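Side-chain contact in type VI immunity protein Atu4351 (PDB 6ITW), which probably protects Agrobacterium from its own type VI secretion effector by acting as the immunity protein of an effector-immunity pair: residues P205-D210 with T216-T221. Residues are numbered along the deposited sequence; the frame is centred on the assembly and turned at random.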
loop_
_atom_site.group_PDB
_atom_site.type_symbol
_atom_site.label_atom_id
_atom_site.label_comp_id
_atom_site.label_asym_id
_atom_site.label_seq_id
_atom_site.Cartn_x
_atom_site.Cartn_y
_atom_site.Cartn_z
ATOM N N PRO A 205 -14.040 -10.106 3.195
ATOM C CA PRO A 205 -14.247 -8.829 2.491
ATOM C C PRO A 205 -13.402 -7.706 3.078
ATOM O O PRO A 205 -12.771 -7.844 4.123
ATOM C CB PRO A 205 -15.741 -8.543 2.711
ATOM C CG PRO A 205 -16.029 -9.183 4.038
ATOM C CD PRO A 205 -15.151 -10.427 4.109
ATOM N N PHE A 206 -13.436 -6.567 2.387
ATOM C CA PHE A 206 -12.766 -5.341 2.803
ATOM C C PHE A 206 -13.792 -4.252 3.070
ATOM O O PHE A 206 -14.761 -4.107 2.321
ATOM C CB PHE A 206 -11.797 -4.839 1.731
ATOM C CG PHE A 206 -10.550 -5.630 1.640
ATOM C CD1 PHE A 206 -10.561 -6.907 1.087
ATOM C CD2 PHE A 206 -9.351 -5.105 2.109
ATOM C CE1 PHE A 206 -9.397 -7.644 1.005
ATOM C CE2 PHE A 206 -8.189 -5.834 2.040
ATOM C CZ PHE A 206 -8.208 -7.105 1.488
ATOM N N THR A 207 -13.555 -3.459 4.105
ATOM C CA THR A 207 -14.437 -2.352 4.434
ATOM C C THR A 207 -13.788 -1.032 4.051
ATOM O O THR A 207 -12.645 -0.759 4.439
ATOM C CB THR A 207 -14.797 -2.354 5.917
ATOM O OG1 THR A 207 -15.614 -3.501 6.187
ATOM C CG2 THR A 207 -15.578 -1.090 6.266
ATOM N N LEU A 208 -14.527 -0.227 3.286
ATOM C CA LEU A 208 -14.090 1.105 2.889
ATOM C C LEU A 208 -14.408 2.097 3.989
ATOM O O LEU A 208 -15.529 2.122 4.508
ATOM C CB LEU A 208 -14.782 1.524 1.594
ATOM C CG LEU A 208 -14.673 2.977 1.127
ATOM C CD1 LEU A 208 -13.254 3.291 0.680
ATOM C CD2 LEU A 208 -15.657 3.206 -0.015
ATOM N N TYR A 209 -13.426 2.913 4.346
ATOM C CA TYR A 209 -13.589 3.909 5.396
ATOM C C TYR A 209 -13.388 5.310 4.845
ATOM O O TYR A 209 -12.597 5.533 3.920
ATOM C CB TYR A 209 -12.603 3.695 6.539
ATOM C CG TYR A 209 -12.968 2.573 7.456
ATOM C CD1 TYR A 209 -12.714 1.249 7.107
ATOM C CD2 TYR A 209 -13.553 2.832 8.685
ATOM C CE1 TYR A 209 -13.043 0.213 7.967
ATOM C CE2 TYR A 209 -13.886 1.800 9.553
ATOM C CZ TYR A 209 -13.633 0.494 9.189
ATOM O OH TYR A 209 -13.970 -0.525 10.048
ATOM N N ASP A 210 -14.083 6.255 5.458
ATOM C CA ASP A 210 -14.016 7.666 5.094
ATOM C C ASP A 210 -13.112 8.354 6.116
ATOM O O ASP A 210 -13.532 8.633 7.240
ATOM C CB ASP A 210 -15.425 8.251 5.062
ATOM C CG ASP A 210 -15.463 9.716 4.650
ATOM O OD1 ASP A 210 -14.461 10.432 4.852
ATOM O OD2 ASP A 210 -16.521 10.151 4.134
ATOM N N THR A 216 -14.239 9.058 11.090
ATOM C CA THR A 216 -13.658 7.940 10.354
ATOM C C THR A 216 -14.633 6.765 10.223
ATOM O O THR A 216 -14.310 5.632 10.588
ATOM C CB THR A 216 -12.351 7.483 10.996
ATOM O OG1 THR A 216 -11.588 8.633 11.374
ATOM C CG2 THR A 216 -11.523 6.659 10.014
ATOM N N PRO A 217 -15.830 7.003 9.685
ATOM C CA PRO A 217 -16.876 5.978 9.736
ATOM C C PRO A 217 -16.732 4.945 8.629
ATOM O O PRO A 217 -16.238 5.221 7.531
ATOM C CB PRO A 217 -18.158 6.797 9.557
ATOM C CG PRO A 217 -17.723 7.906 8.613
ATOM C CD PRO A 217 -16.281 8.216 8.972
ATOM N N ALA A 218 -17.182 3.736 8.940
ATOM C CA ALA A 218 -17.266 2.699 7.925
ATOM C C ALA A 218 -18.377 3.053 6.945
ATOM O O ALA A 218 -19.486 3.405 7.352
ATOM C CB ALA A 218 -17.515 1.336 8.576
ATOM N N VAL A 219 -18.075 2.974 5.656
ATOM C CA VAL A 219 -18.986 3.416 4.611
ATOM C C VAL A 219 -19.692 2.243 3.948
ATOM O O VAL A 219 -20.909 2.261 3.789
ATOM C CB VAL A 219 -18.228 4.277 3.572
ATOM C CG1 VAL A 219 -19.135 4.652 2.406
ATOM C CG2 VAL A 219 -17.657 5.526 4.231
ATOM N N ARG A 220 -18.950 1.212 3.544
ATOM C CA ARG A 220 -19.555 0.050 2.892
ATOM C C ARG A 220 -18.506 -1.047 2.757
ATOM O O ARG A 220 -17.338 -0.876 3.117
ATOM C CB ARG A 220 -20.127 0.395 1.512
ATOM C CG ARG A 220 -19.103 0.968 0.537
ATOM C CD ARG A 220 -19.691 1.197 -0.845
ATOM N NE ARG A 220 -18.776 1.935 -1.727
ATOM C CZ ARG A 220 -17.942 1.370 -2.601
ATOM N NH1 ARG A 220 -17.883 0.047 -2.723
ATOM N NH2 ARG A 220 -17.159 2.130 -3.359
ATOM N N THR A 221 -18.951 -2.183 2.232
ATOM C CA THR A 221 -18.087 -3.299 1.888
ATOM C C THR A 221 -17.613 -3.178 0.446
ATOM O O THR A 221 -18.419 -2.918 -0.452
ATOM C CB THR A 221 -18.839 -4.607 2.079
ATOM O OG1 THR A 221 -19.111 -4.763 3.472
ATOM C CG2 THR A 221 -17.993 -5.771 1.598
#
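With Leu208 CG trans to its backbone N (chi1 169°) and Arg220 CG lodged between its own N and carbonyl carbon (chi1 58°), the two side chains rise from the same sheet face and cross. Leu208 CD2 lies over one face of the guanidinium, 3.8 Å from Arg220 NE, while Asp76 in a salt bridge and Gln78 in a hydrogen bond hold the NH1 and NH2 ends. The hairpin backbone is antiparallel: Leu208 N gives a 2.9 Å bond to Arg220 O, and Val219 N an equally short one to Leu208 O. A beta bulge, with Val219 as the extra residue, shifts the register by one and pairs Tyr209 with Ala218; Val219 CG2 lies 3.6 Å from Asp210 CB. On the opposite face, Ala218 CA sits over the Tyr209 ring in a CH-pi contact, 4.2 Å from the centroid and 27° off the normal, and Thr216 O meets the ring edge in plane. Strand 207-209 continues the sheet from strand 113-116, and 218-221 forms one of its two edges within the chain. The chemistry implies a sheet margin pinned by main-chain bonds, with a methyl against the arginine's flat face and the guanidinium charge probably balanced in part by Asp76.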